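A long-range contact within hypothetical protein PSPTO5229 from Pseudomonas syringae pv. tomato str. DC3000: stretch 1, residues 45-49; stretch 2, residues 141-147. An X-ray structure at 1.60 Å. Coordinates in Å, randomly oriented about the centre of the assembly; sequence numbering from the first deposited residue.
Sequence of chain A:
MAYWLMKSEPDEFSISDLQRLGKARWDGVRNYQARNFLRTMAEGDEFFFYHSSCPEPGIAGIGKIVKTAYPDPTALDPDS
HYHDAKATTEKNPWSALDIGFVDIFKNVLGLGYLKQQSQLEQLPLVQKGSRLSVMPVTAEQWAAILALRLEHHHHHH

Stretch 1, residues 45-49: DEFFF
Stretch 2 141-147: QWAAILA

Residues 46-49 form a strand, with phi/psi running from -116/156 at Glu46 through -146/151 and -83/131 to -90/106 at Phe49; Asp45 precedes it at -60/151. Residues 141-147 are helical (phi -61 to -70, psi -30 to -49), as the 3.0 Å hydrogen bonds from Ile145 N to Gln141 O, Leu146 N to Trp142 O and Ala147 N to Ala143 O confirm. The two axes approach to 10.8 Å at a signed crossing angle of 47°, and the register is set by Phe48 CA and Trp142 CA, 8.7 Å apart.

No hydrogen bond links the stretches; the 313 Å² buried is packed largely by aromatic and aliphatic groups. Phe48 (chi1 -76°, m; chi2 -49°) and Trp142 (chi1 -174°, t; chi2 -89°) both leave the backbone sideways, yet their rings meet in an offset stack: the Phe48 ring and the Trp142 six-membered ring have centroids 3.8 Å apart and planes at 13°, with Phe48 CE2 3.2 Å from Trp142 CE3. Ile145 (m, t) points toward the strand and covers the opposite Phe48 face, its CG2 3.9 Å from the ring centroid in a CH-pi contact. Leu146 CD2 (m, t) lies at that ring's edge, 4.2 Å from Phe48 CE1. Glu46 (m, t, chi3 -65°) contributes aliphatic carbon, CB lying 3.8 Å from Trp142 CH2, while Phe47 (p, chi2 91°) points away.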

# COMPACT_ATOMS: atom_id res chain seq x y z
N ASP A 45 -2.05 -8.13 9.78
CA ASP A 45 -1.21 -6.94 9.73
C ASP A 45 -2.07 -5.80 9.20
O ASP A 45 -3.01 -6.03 8.43
CB ASP A 45 -0.02 -7.13 8.79
CG ASP A 45 1.07 -8.01 9.39
OD1 ASP A 45 0.96 -8.43 10.56
OD2 ASP A 45 2.06 -8.27 8.67
N GLU A 46 -1.76 -4.58 9.61
CA GLU A 46 -2.51 -3.42 9.14
C GLU A 46 -1.60 -2.53 8.32
O GLU A 46 -0.38 -2.57 8.48
CB GLU A 46 -3.08 -2.65 10.32
CG GLU A 46 -4.19 -3.39 11.04
CD GLU A 46 -4.60 -2.71 12.33
OE1 GLU A 46 -3.77 -2.64 13.26
OE2 GLU A 46 -5.76 -2.25 12.42
N PHE A 47 -2.18 -1.72 7.44
CA PHE A 47 -1.38 -0.83 6.62
C PHE A 47 -2.09 0.48 6.34
O PHE A 47 -3.32 0.55 6.31
CB PHE A 47 -1.04 -1.49 5.28
CG PHE A 47 -2.22 -1.66 4.35
CD1 PHE A 47 -2.54 -0.67 3.41
CD2 PHE A 47 -3.01 -2.80 4.41
CE1 PHE A 47 -3.63 -0.83 2.55
CE2 PHE A 47 -4.10 -2.96 3.56
CZ PHE A 47 -4.41 -1.98 2.63
N PHE A 48 -1.30 1.53 6.16
CA PHE A 48 -1.85 2.83 5.82
C PHE A 48 -2.08 2.84 4.32
O PHE A 48 -1.20 2.47 3.55
CB PHE A 48 -0.89 3.96 6.20
CG PHE A 48 -0.86 4.25 7.67
CD1 PHE A 48 -2.05 4.43 8.38
CD2 PHE A 48 0.35 4.35 8.34
CE1 PHE A 48 -2.03 4.70 9.74
CE2 PHE A 48 0.38 4.62 9.71
CZ PHE A 48 -0.81 4.80 10.41
N PHE A 49 -3.28 3.25 3.92
CA PHE A 49 -3.67 3.33 2.52
C PHE A 49 -3.27 4.74 2.06
O PHE A 49 -3.92 5.72 2.41
CB PHE A 49 -5.18 3.12 2.40
CG PHE A 49 -5.68 2.81 1.01
CD1 PHE A 49 -5.41 3.66 -0.06
CD2 PHE A 49 -6.46 1.67 0.79
CE1 PHE A 49 -5.93 3.38 -1.34
CE2 PHE A 49 -6.98 1.39 -0.47
CZ PHE A 49 -6.72 2.24 -1.54
N GLN A 141 6.20 4.80 14.50
CA GLN A 141 5.74 5.62 13.39
C GLN A 141 4.23 5.49 13.26
O GLN A 141 3.54 6.47 12.99
CB GLN A 141 6.43 5.20 12.09
CG GLN A 141 7.94 5.37 12.13
CD GLN A 141 8.63 4.75 10.93
OE1 GLN A 141 8.18 3.72 10.41
NE2 GLN A 141 9.74 5.34 10.50
N TRP A 142 3.72 4.28 13.44
CA TRP A 142 2.29 4.03 13.35
C TRP A 142 1.53 4.85 14.39
O TRP A 142 0.56 5.53 14.07
CB TRP A 142 2.01 2.53 13.53
CG TRP A 142 0.57 2.15 13.31
CD1 TRP A 142 -0.43 2.13 14.24
CD2 TRP A 142 -0.03 1.75 12.07
NE1 TRP A 142 -1.62 1.76 13.65
CE2 TRP A 142 -1.40 1.52 12.32
CE3 TRP A 142 0.46 1.58 10.77
CZ2 TRP A 142 -2.29 1.11 11.32
CZ3 TRP A 142 -0.43 1.18 9.77
CH2 TRP A 142 -1.79 0.95 10.05
N ALA A 143 1.99 4.79 15.63
CA ALA A 143 1.35 5.54 16.71
C ALA A 143 1.41 7.04 16.44
O ALA A 143 0.46 7.77 16.72
CB ALA A 143 2.02 5.22 18.04
N ALA A 144 2.54 7.50 15.90
CA ALA A 144 2.71 8.91 15.61
C ALA A 144 1.71 9.39 14.56
O ALA A 144 1.15 10.47 14.67
CB ALA A 144 4.14 9.18 15.13
N ILE A 145 1.50 8.57 13.53
CA ILE A 145 0.56 8.93 12.48
C ILE A 145 -0.88 8.91 13.00
O ILE A 145 -1.67 9.79 12.67
CB ILE A 145 0.73 8.00 11.26
CG1 ILE A 145 2.08 8.30 10.60
CG2 ILE A 145 -0.40 8.23 10.26
CD1 ILE A 145 2.49 7.30 9.54
N LEU A 146 -1.21 7.92 13.83
CA LEU A 146 -2.56 7.86 14.37
C LEU A 146 -2.83 9.11 15.21
O LEU A 146 -3.93 9.65 15.19
CB LEU A 146 -2.75 6.61 15.24
CG LEU A 146 -2.79 5.25 14.54
CD1 LEU A 146 -3.09 4.17 15.57
CD2 LEU A 146 -3.85 5.24 13.44
N ALA A 147 -1.82 9.56 15.95
CA ALA A 147 -1.97 10.74 16.79
C ALA A 147 -2.19 11.99 15.94
O ALA A 147 -2.85 12.93 16.37
CB ALA A 147 -0.73 10.92 17.67